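Local coordinates for uncharacterized IolB-like protein (Salmonella typhimurium LT2, PDB 2QJV) that probably acts as a sugar isomerase of the KduI/IolB family, a branch of the cupin clan, and binds nickel, at residues A[29-34]-A[106-111]; A[48-53]-A[150-155]; A[86-91]-A[114-119]; A[184-189]-A[243-248]. The protein carries 2 engineered substitutions. All blocks are in the same frame, centred on the assembly; numbering follows the deposited sequence.

Contact 1 (A[29-34]-A[106-111]); sequences VGFDVW and AVCSAP
The ring of F31 meets C108 at its edge: the sulfur SG lies close to the ring plane, 5.4 Å from the centroid, in a Cys sulfur-aromatic contact. CB of A106 comes obliquely to the same ring, 3.8 Å from F31 CE1. F31 gets there with CG anti to its backbone N (chi1 -179°). The side chains of V33, A106 and C108 project from this same face of the sheet. On the other face V107 CG2 approaches the W34 indole obliquely, 4.1 Å from CD1. Between the strands the backbone bonds pair G30 with S109 and D32 with V107; the shortest runs from V107 N to D32 O, 2.7 Å. S109 OG rests 3.3 Å from G30 CA, where glycine has no side chain. One water stitches this face together, donating to D32 OD2 and to V107 O while accepting from S109 OG. Both polar side chains have further partners, H18 and N15 for D32 OD1 and R49 for S109 OG. F31, A106 and C108 also pack on strand 238-246, the inward side of the pair. This is regular antiparallel pairing within one sheet of a cupin beta-sandwich, with an apolar face turned to the opposing sheet.

Contact 2 (A[48-53]-A[150-155]); sequences ERERCL and ADSLLV
The carboxylate of E50 accepts all three hydrogen bonds that cross the contact, from the successive backbone amides of D151, S152 and L153. D151 N reaches OE1 on its syn side at 2.9 Å. OE2 takes two donors: L153 N nearly along the C-O axis, and S152 N from above the carboxylate plane, 2.8 Å away. The E50 chain, extended beyond CG, carries the carboxylate across to these amides. OE1 is also hydrogen-bonded to Y88 OH, so this buried carboxylate is well supplied with partners. Electrostatically, D151 OD2 lies 3.5 Å from E50 OE1, and the two carboxylate planes are 17° apart; OD2 also accepts from the amides of F113 and G114, which would ease the closeness of like charges. The apolar part is small. L153 CD1 presses on the backbone of strand 49-53, 3.6 Å from C52 N, and sits 4.0 Å from C52 CB, with V155 CG2 beside the same CB at 4.2 Å. Strand 49-55 runs between strands 104-111 and 86-89 of one sheet, whereas 150-155 leads into strand 154-160 of the other, next to strand 238-246, so E50 ties the two layers together.

Contact 3 (A[86-91]-A[114-119]); sequences SVYLPH and GELPVR. With NI (nickel (II) ion), chain C.
Y88 and R119 form the tight end of this contact. Their backbones make an antiparallel hydrogen-bonded pair, Y88 N to R119 O at 2.9 Å and R119 N to Y88 O at 3.1 Å. The R119 chain, extended from CG to NE, crosses Y88 at a slant, with Y88 CB over one guanidinium face, toward the rim; guanidinium and tyrosine planes are 30° apart. NH1 is 3.8 Å from Y88 CD2 and also bonds to L149 O. P117 O meets the edge of the Y88 ring in plane, although the proline ring itself is exposed, while L116 CB comes to CE2 obliquely at 3.9 Å. P90 closes this packed zone, with CG 3.2 Å from L116 O and CD against V118 CG2 at 3.7 Å. Toward G114 the fit becomes looser and wetter. One water bridges strand and loop, donating to Y88 OH and accepting from L116 N; Y88 OH is also hydrogen-bonded to E50 OE1. At the far end G114 O lies in the plane of the H91 imidazole, 3.1 Å from CE1. H91 NE2 binds a nickel ion together with H92 and two waters. The arrangement is a short antiparallel edge pairing that runs out into a metal site of two consecutive histidines, separate from the His/Glu nickel site elsewhere in this cupin chain.

Contact 4 (A[184-189]-A[243-248]); sequences LEETYY and NVMAGP. With NI (nickel (II) ion), chain D.
N243 and Y188 lie alongside each other, both directed to the same face of the sheet, with the amide plane turned 66° from the ring. ND2 sits over the centre of the Y188 ring, 3.2 Å from CG, and donates to T187 O at 3.1 Å, a bond that fixes the amide. Next to them E186 and M245 (selenomethionine) lie side by side, CG to CG 3.6 Å; E186 CG is anti to its backbone N (chi1 -172°). That chain carries OE1 to the nickel ion at 2.1 Å. OE2 lies 3.3 Å from N243 CG, across planes 72° apart, and accepts from a nickel-bound water that is 2.7 Å from Y188 OH, itself also hydrogen-bonded to S167 OG. M245 SE lies 3.9 Å from L184 CD1, the two side chains crossing at a slant. On the reverse face T187 OG1 stands 3.6 Å from V244 CB. Backbone bonds are uneven: T187 N to V244 O is sound, but the return from V244 N to T187 O is weak. H171, H173 and H229 complete the metal site, a three-histidine, one-glutamate set as in many cupins. Strand 238-246 is flanked by 154-160 and 181-193, while F31, C108 and A110 of the facing sheet back T187, V244 and A246.

Contacts 1, 2 and 3 all reach one antiparallel sheet, in which strands 30-35, 104-111, 49-55, 86-89 and 119-121 lie in that order. Contact 4 belongs to the second sheet, which contact 2 also enters through strand 154-160. Contact 2 therefore joins the layers; its centre is about 8 Å from those of contacts 1 and 3 and about 11 Å from that of contact 4. Along the chain contact 3 nests inside the loop closed by contact 2, contact 1 crosses both, and contact 4 follows last. Contacts 3 and 4, each with its own nickel, do not touch: their centres are about 18 Å apart. E186 brings the glutamate of the three-histidine nickel site from the second sheet, whose other face packs on the first.

Contact 1 (A[29-34]-A[106-111])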
# COMPACT_ATOMS: atom_id res chain seq x y z
N VAL A 29 11.04 24.05 4.46
CA VAL A 29 10.36 24.14 5.76
C VAL A 29 10.82 23.11 6.83
O VAL A 29 10.93 21.90 6.60
CB VAL A 29 8.81 24.10 5.60
CG1 VAL A 29 8.08 24.07 6.98
CG2 VAL A 29 8.31 25.30 4.80
N GLY A 30 11.09 23.66 7.99
CA GLY A 30 11.30 22.90 9.20
C GLY A 30 10.26 23.35 10.21
O GLY A 30 9.86 24.53 10.26
N PHE A 31 9.77 22.40 11.00
CA PHE A 31 8.82 22.71 12.04
C PHE A 31 9.07 21.80 13.27
O PHE A 31 8.97 20.59 13.20
CB PHE A 31 7.36 22.56 11.52
CG PHE A 31 6.34 22.88 12.56
CD1 PHE A 31 6.13 24.19 12.95
CD2 PHE A 31 5.62 21.88 13.19
CE1 PHE A 31 5.20 24.48 13.92
CE2 PHE A 31 4.71 22.17 14.17
CZ PHE A 31 4.52 23.48 14.54
N ASP A 32 9.29 22.43 14.42
CA ASP A 32 9.49 21.75 15.67
C ASP A 32 8.54 22.23 16.75
O ASP A 32 8.20 23.41 16.81
CB ASP A 32 10.91 21.98 16.19
CG ASP A 32 11.95 21.19 15.41
OD1 ASP A 32 12.16 20.01 15.75
OD2 ASP A 32 12.54 21.73 14.44
N VAL A 33 8.12 21.31 17.60
CA VAL A 33 7.34 21.66 18.78
C VAL A 33 8.07 21.07 19.99
O VAL A 33 8.56 19.93 19.97
CB VAL A 33 5.84 21.21 18.72
CG1 VAL A 33 5.11 21.50 20.07
CG2 VAL A 33 5.08 21.86 17.54
N TRP A 34 8.13 21.89 21.04
CA TRP A 34 8.73 21.56 22.29
C TRP A 34 7.69 21.75 23.38
O TRP A 34 7.06 22.79 23.45
CB TRP A 34 9.97 22.43 22.55
CG TRP A 34 11.15 22.12 21.67
CD1 TRP A 34 11.44 22.68 20.46
CD2 TRP A 34 12.23 21.24 21.97
NE1 TRP A 34 12.59 22.17 19.98
CE2 TRP A 34 13.11 21.28 20.88
CE3 TRP A 34 12.52 20.41 23.05
CZ2 TRP A 34 14.28 20.52 20.82
CZ3 TRP A 34 13.70 19.65 23.00
CH2 TRP A 34 14.56 19.71 21.88
N ALA A 106 6.51 26.42 19.48
CA ALA A 106 6.70 26.06 18.06
C ALA A 106 7.93 26.80 17.54
O ALA A 106 8.11 28.00 17.80
CB ALA A 106 5.44 26.35 17.21
N VAL A 107 8.84 26.05 16.91
CA VAL A 107 10.04 26.62 16.26
C VAL A 107 9.85 26.39 14.74
O VAL A 107 9.94 25.25 14.22
CB VAL A 107 11.37 26.06 16.81
CG1 VAL A 107 12.58 26.78 16.17
CG2 VAL A 107 11.42 26.17 18.37
N CYS A 108 9.55 27.47 14.04
CA CYS A 108 9.33 27.46 12.59
C CYS A 108 10.63 27.83 11.93
O CYS A 108 11.22 28.85 12.29
CB CYS A 108 8.22 28.45 12.19
SG CYS A 108 6.72 28.38 13.20
N SER A 109 11.13 27.02 10.98
CA SER A 109 12.41 27.32 10.36
C SER A 109 12.42 27.22 8.84
O SER A 109 11.64 26.48 8.26
CB SER A 109 13.52 26.42 10.95
OG SER A 109 13.28 25.05 10.70
N ALA A 110 13.32 27.98 8.23
CA ALA A 110 13.52 28.02 6.78
C ALA A 110 14.90 28.59 6.49
O ALA A 110 15.55 29.12 7.40
CB ALA A 110 12.40 28.81 6.05
N PRO A 111 15.36 28.47 5.24
CA PRO A 111 16.68 29.04 4.94
C PRO A 111 16.78 30.55 5.23
O PRO A 111 15.84 31.33 4.97
CB PRO A 111 16.89 28.71 3.45
CG PRO A 111 16.04 27.49 3.23
CD PRO A 111 14.82 27.74 4.07
O HOH W 1 12.17 24.15 13.12

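Contact 2 (A[48-53]-A[150-155])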
# COMPACT_ATOMS: atom_id res chain seq x y z
N GLU A 48 22.42 28.28 9.46
CA GLU A 48 21.99 28.94 8.23
C GLU A 48 20.47 29.05 8.09
O GLU A 48 19.97 29.25 7.00
CB GLU A 48 22.57 28.16 7.03
CG GLU A 48 24.13 28.03 7.03
CD GLU A 48 24.88 29.35 6.89
OE1 GLU A 48 24.25 30.41 6.67
OE2 GLU A 48 26.13 29.32 7.00
N ARG A 49 19.74 28.85 9.18
CA ARG A 49 18.30 28.94 9.17
C ARG A 49 17.78 30.13 10.01
O ARG A 49 18.35 30.44 11.07
CB ARG A 49 17.74 27.59 9.65
CG ARG A 49 18.13 26.52 8.63
CD ARG A 49 17.65 25.16 8.90
NE ARG A 49 16.21 24.96 8.84
CZ ARG A 49 15.48 24.80 7.74
NH1 ARG A 49 15.98 24.97 6.51
NH2 ARG A 49 14.21 24.51 7.88
N GLU A 50 16.79 30.83 9.47
CA GLU A 50 16.04 31.82 10.24
C GLU A 50 14.90 31.05 10.92
O GLU A 50 14.51 29.95 10.50
CB GLU A 50 15.49 33.00 9.42
CG GLU A 50 14.53 32.60 8.35
CD GLU A 50 13.84 33.76 7.67
OE1 GLU A 50 14.29 34.94 7.80
OE2 GLU A 50 12.84 33.45 6.97
N ARG A 51 14.43 31.61 12.02
CA ARG A 51 13.40 31.03 12.85
C ARG A 51 12.34 32.03 13.34
O ARG A 51 12.58 33.24 13.49
CB ARG A 51 14.02 30.34 14.08
CG ARG A 51 14.82 29.08 13.82
CD ARG A 51 15.65 28.61 15.03
NE ARG A 51 16.32 27.33 14.72
CZ ARG A 51 17.50 27.19 14.11
NH1 ARG A 51 18.16 28.25 13.68
NH2 ARG A 51 17.99 25.98 13.86
N CYS A 52 11.14 31.48 13.59
CA CYS A 52 10.04 32.19 14.20
C CYS A 52 9.57 31.27 15.34
O CYS A 52 9.09 30.16 15.13
CB CYS A 52 8.91 32.52 13.21
SG CYS A 52 7.57 33.50 13.95
N LEU A 53 9.82 31.74 16.55
CA LEU A 53 9.47 31.06 17.79
C LEU A 53 8.08 31.49 18.11
O LEU A 53 7.86 32.67 18.39
CB LEU A 53 10.39 31.50 18.92
CG LEU A 53 11.79 30.87 19.07
CD1 LEU A 53 12.44 30.61 17.74
CD2 LEU A 53 12.65 31.76 19.98
N ALA A 150 10.93 38.95 6.59
CA ALA A 150 11.62 37.70 6.85
C ALA A 150 12.28 37.30 5.52
O ALA A 150 11.89 37.77 4.45
CB ALA A 150 10.69 36.58 7.40
N ASP A 151 13.29 36.43 5.57
CA ASP A 151 13.94 35.99 4.35
C ASP A 151 13.09 34.98 3.56
O ASP A 151 13.02 35.00 2.34
CB ASP A 151 15.29 35.29 4.65
CG ASP A 151 16.26 36.13 5.47
OD1 ASP A 151 16.10 37.36 5.62
OD2 ASP A 151 17.21 35.48 5.99
N SER A 152 12.45 34.10 4.30
CA SER A 152 11.76 32.91 3.77
C SER A 152 10.41 32.58 4.42
O SER A 152 9.43 32.26 3.72
CB SER A 152 12.71 31.71 3.96
OG SER A 152 13.90 31.86 3.17
N LEU A 153 10.36 32.67 5.76
CA LEU A 153 9.21 32.24 6.57
C LEU A 153 7.90 33.00 6.38
O LEU A 153 7.87 34.23 6.34
CB LEU A 153 9.56 32.25 8.08
CG LEU A 153 10.51 31.16 8.62
CD1 LEU A 153 11.10 31.57 10.03
CD2 LEU A 153 9.85 29.76 8.64
N LEU A 154 6.82 32.22 6.29
CA LEU A 154 5.46 32.72 6.27
C LEU A 154 4.78 31.88 7.34
O LEU A 154 4.85 30.66 7.30
CB LEU A 154 4.82 32.53 4.90
CG LEU A 154 5.47 33.28 3.71
CD1 LEU A 154 4.97 32.73 2.35
CD2 LEU A 154 5.22 34.76 3.85
N VAL A 155 4.13 32.54 8.30
CA VAL A 155 3.52 31.88 9.47
C VAL A 155 2.12 32.46 9.72
O VAL A 155 1.91 33.68 9.71
CB VAL A 155 4.40 31.98 10.76
CG1 VAL A 155 3.76 31.22 11.95
CG2 VAL A 155 5.85 31.50 10.50

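Contact 3 (A[86-91]-A[114-119])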
# COMPACT_ATOMS: atom_id res chain seq x y z
N SER A 86 5.37 35.87 19.48
CA SER A 86 6.40 35.19 18.71
C SER A 86 7.68 36.02 18.71
O SER A 86 7.66 37.23 18.96
CB SER A 86 5.95 34.95 17.25
OG SER A 86 4.68 34.34 17.23
N VAL A 87 8.80 35.36 18.45
CA VAL A 87 10.09 36.04 18.29
C VAL A 87 10.73 35.60 16.98
O VAL A 87 10.88 34.38 16.72
CB VAL A 87 11.07 35.77 19.45
CG1 VAL A 87 12.45 36.44 19.12
CG2 VAL A 87 10.45 36.23 20.76
N TYR A 88 11.04 36.59 16.13
CA TYR A 88 11.76 36.36 14.89
C TYR A 88 13.28 36.33 15.17
O TYR A 88 13.81 37.25 15.80
CB TYR A 88 11.43 37.41 13.80
CG TYR A 88 12.36 37.25 12.61
CD1 TYR A 88 12.13 36.27 11.64
CD2 TYR A 88 13.53 38.02 12.51
CE1 TYR A 88 13.02 36.10 10.60
CE2 TYR A 88 14.42 37.84 11.46
CZ TYR A 88 14.16 36.88 10.52
OH TYR A 88 15.06 36.70 9.49
N LEU A 89 13.96 35.28 14.70
CA LEU A 89 15.40 35.15 14.82
C LEU A 89 16.02 35.02 13.43
O LEU A 89 15.66 34.11 12.70
CB LEU A 89 15.81 33.91 15.64
CG LEU A 89 15.30 33.68 17.04
CD1 LEU A 89 15.81 32.32 17.56
CD2 LEU A 89 15.72 34.89 17.92
N PRO A 90 16.95 35.92 13.08
CA PRO A 90 17.65 35.77 11.80
C PRO A 90 18.62 34.59 11.92
O PRO A 90 18.78 34.00 13.01
CB PRO A 90 18.40 37.08 11.66
CG PRO A 90 18.67 37.50 13.06
CD PRO A 90 17.46 37.06 13.84
N HIS A 91 19.22 34.21 10.81
CA HIS A 91 20.19 33.12 10.85
C HIS A 91 21.48 33.58 11.57
O HIS A 91 21.65 34.76 11.85
CB HIS A 91 20.43 32.59 9.45
CG HIS A 91 21.33 33.43 8.66
ND1 HIS A 91 20.97 34.68 8.20
CD2 HIS A 91 22.62 33.26 8.33
CE1 HIS A 91 22.00 35.22 7.58
NE2 HIS A 91 23.01 34.38 7.64
N GLY A 114 19.64 36.76 5.13
CA GLY A 114 19.61 38.20 5.25
C GLY A 114 20.22 38.75 6.51
O GLY A 114 20.88 38.04 7.26
N GLU A 115 19.92 40.00 6.79
CA GLU A 115 20.49 40.67 7.96
C GLU A 115 19.46 41.44 8.79
O GLU A 115 19.75 42.48 9.40
CB GLU A 115 21.62 41.56 7.46
CG GLU A 115 21.22 42.57 6.38
CD GLU A 115 22.43 43.27 5.80
OE1 GLU A 115 23.37 42.56 5.37
OE2 GLU A 115 22.42 44.52 5.76
N LEU A 116 18.26 40.89 8.85
CA LEU A 116 17.20 41.44 9.70
C LEU A 116 17.58 41.27 11.17
O LEU A 116 18.30 40.32 11.51
CB LEU A 116 15.87 40.76 9.41
CG LEU A 116 15.29 41.00 8.02
CD1 LEU A 116 14.11 40.04 7.79
CD2 LEU A 116 14.90 42.48 7.82
N PRO A 117 17.14 42.20 12.03
CA PRO A 117 17.43 41.99 13.44
C PRO A 117 16.45 41.06 14.13
O PRO A 117 15.36 40.76 13.60
CB PRO A 117 17.27 43.41 14.03
CG PRO A 117 16.20 44.01 13.20
CD PRO A 117 16.46 43.49 11.80
N VAL A 118 16.87 40.54 15.28
CA VAL A 118 15.99 39.84 16.16
C VAL A 118 14.81 40.79 16.48
O VAL A 118 15.02 41.98 16.72
CB VAL A 118 16.72 39.45 17.49
CG1 VAL A 118 15.73 39.00 18.60
CG2 VAL A 118 17.82 38.41 17.24
N ARG A 119 13.57 40.31 16.46
CA ARG A 119 12.45 41.17 16.86
C ARG A 119 11.30 40.40 17.49
O ARG A 119 11.04 39.26 17.15
CB ARG A 119 11.91 42.01 15.68
CG ARG A 119 11.08 41.31 14.66
CD ARG A 119 10.52 42.27 13.61
NE ARG A 119 9.50 41.62 12.76
CZ ARG A 119 9.73 40.83 11.71
NH1 ARG A 119 10.97 40.51 11.31
NH2 ARG A 119 8.69 40.34 11.06
NI NI C . 25.20 34.52 6.82
O HOH W 2 17.33 38.09 8.00
O HOH W 3 25.28 36.96 6.98
O HOH W 4 25.46 32.65 5.99

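Contact 4 (A[184-189]-A[243-248])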
# COMPACT_ATOMS: atom_id res chain seq x y z
N LEU A 184 5.35 26.62 -2.48
CA LEU A 184 5.43 26.80 -1.04
C LEU A 184 5.09 25.50 -0.34
O LEU A 184 3.99 24.98 -0.45
CB LEU A 184 4.51 27.93 -0.53
CG LEU A 184 4.87 29.36 -0.93
CD1 LEU A 184 3.69 30.23 -0.55
CD2 LEU A 184 6.24 29.96 -0.36
N GLU A 185 6.10 24.94 0.32
CA GLU A 185 5.88 23.80 1.20
C GLU A 185 5.02 24.32 2.36
O GLU A 185 5.15 25.47 2.74
CB GLU A 185 7.20 23.25 1.70
CG GLU A 185 8.04 22.64 0.58
CD GLU A 185 9.54 22.71 0.81
OE1 GLU A 185 9.98 23.07 1.92
OE2 GLU A 185 10.29 22.41 -0.15
N GLU A 186 4.18 23.48 2.93
CA GLU A 186 3.32 23.89 4.03
C GLU A 186 3.14 22.78 5.08
O GLU A 186 2.95 21.60 4.76
CB GLU A 186 1.96 24.40 3.53
CG GLU A 186 1.10 25.02 4.62
CD GLU A 186 -0.11 25.77 4.14
OE1 GLU A 186 -0.55 25.56 2.99
OE2 GLU A 186 -0.69 26.56 4.93
N THR A 187 3.27 23.17 6.34
CA THR A 187 2.99 22.29 7.46
C THR A 187 1.74 22.82 8.20
O THR A 187 1.47 24.02 8.22
CB THR A 187 4.21 22.11 8.43
OG1 THR A 187 4.59 23.39 8.96
CG2 THR A 187 5.41 21.35 7.75
N TYR A 188 0.98 21.89 8.78
CA TYR A 188 -0.19 22.13 9.61
C TYR A 188 0.10 21.46 10.95
O TYR A 188 0.38 20.28 10.97
CB TYR A 188 -1.46 21.46 9.05
CG TYR A 188 -2.18 22.22 7.96
CD1 TYR A 188 -1.57 22.43 6.74
CD2 TYR A 188 -3.46 22.75 8.15
CE1 TYR A 188 -2.18 23.13 5.75
CE2 TYR A 188 -4.08 23.47 7.15
CZ TYR A 188 -3.44 23.65 5.95
OH TYR A 188 -4.06 24.35 4.99
N TYR A 189 0.01 22.21 12.03
CA TYR A 189 0.11 21.68 13.38
C TYR A 189 -1.29 21.87 13.99
O TYR A 189 -1.68 23.00 14.35
CB TYR A 189 1.20 22.40 14.19
CG TYR A 189 1.26 22.01 15.66
CD1 TYR A 189 1.56 20.68 16.06
CD2 TYR A 189 1.12 22.97 16.66
CE1 TYR A 189 1.62 20.32 17.39
CE2 TYR A 189 1.21 22.62 18.03
CZ TYR A 189 1.45 21.29 18.38
OH TYR A 189 1.54 20.96 19.71
N ASN A 243 0.36 27.10 10.80
CA ASN A 243 0.99 26.80 9.51
C ASN A 243 2.29 27.52 9.31
O ASN A 243 2.45 28.69 9.71
CB ASN A 243 0.13 27.22 8.28
CG ASN A 243 -1.26 26.58 8.22
OD1 ASN A 243 -2.25 27.28 8.03
ND2 ASN A 243 -1.34 25.31 8.37
N VAL A 244 3.24 26.81 8.70
CA VAL A 244 4.53 27.35 8.27
C VAL A 244 4.62 27.10 6.74
O VAL A 244 4.29 25.99 6.25
CB VAL A 244 5.77 26.75 9.02
CG1 VAL A 244 7.10 27.41 8.56
CG2 VAL A 244 5.58 26.86 10.56
N MSE A 245 5.03 28.13 6.01
CA MSE A 245 5.32 28.04 4.60
C MSE A 245 6.65 28.67 4.25
O MSE A 245 7.10 29.60 4.91
CB MSE A 245 4.25 28.71 3.73
CG MSE A 245 2.92 27.99 3.69
SE MSE A 245 1.70 29.00 2.54
CE MSE A 245 1.50 30.49 3.60
N ALA A 246 7.28 28.13 3.20
CA ALA A 246 8.50 28.69 2.60
C ALA A 246 8.77 28.03 1.25
O ALA A 246 8.30 26.91 0.99
CB ALA A 246 9.77 28.58 3.55
N GLY A 247 9.50 28.76 0.41
CA GLY A 247 9.93 28.33 -0.93
C GLY A 247 10.98 29.26 -1.49
O GLY A 247 11.49 30.10 -0.76
N PRO A 248 11.28 29.14 -2.81
CA PRO A 248 12.31 30.02 -3.37
C PRO A 248 11.91 31.49 -3.46
O PRO A 248 12.79 32.36 -3.49
CB PRO A 248 12.55 29.44 -4.77
CG PRO A 248 11.25 28.75 -5.12
CD PRO A 248 10.71 28.23 -3.82
NI NI D . -2.04 26.39 1.76
O HOH W 5 -3.23 26.51 3.59
O HOH W 6 -1.56 28.43 2.39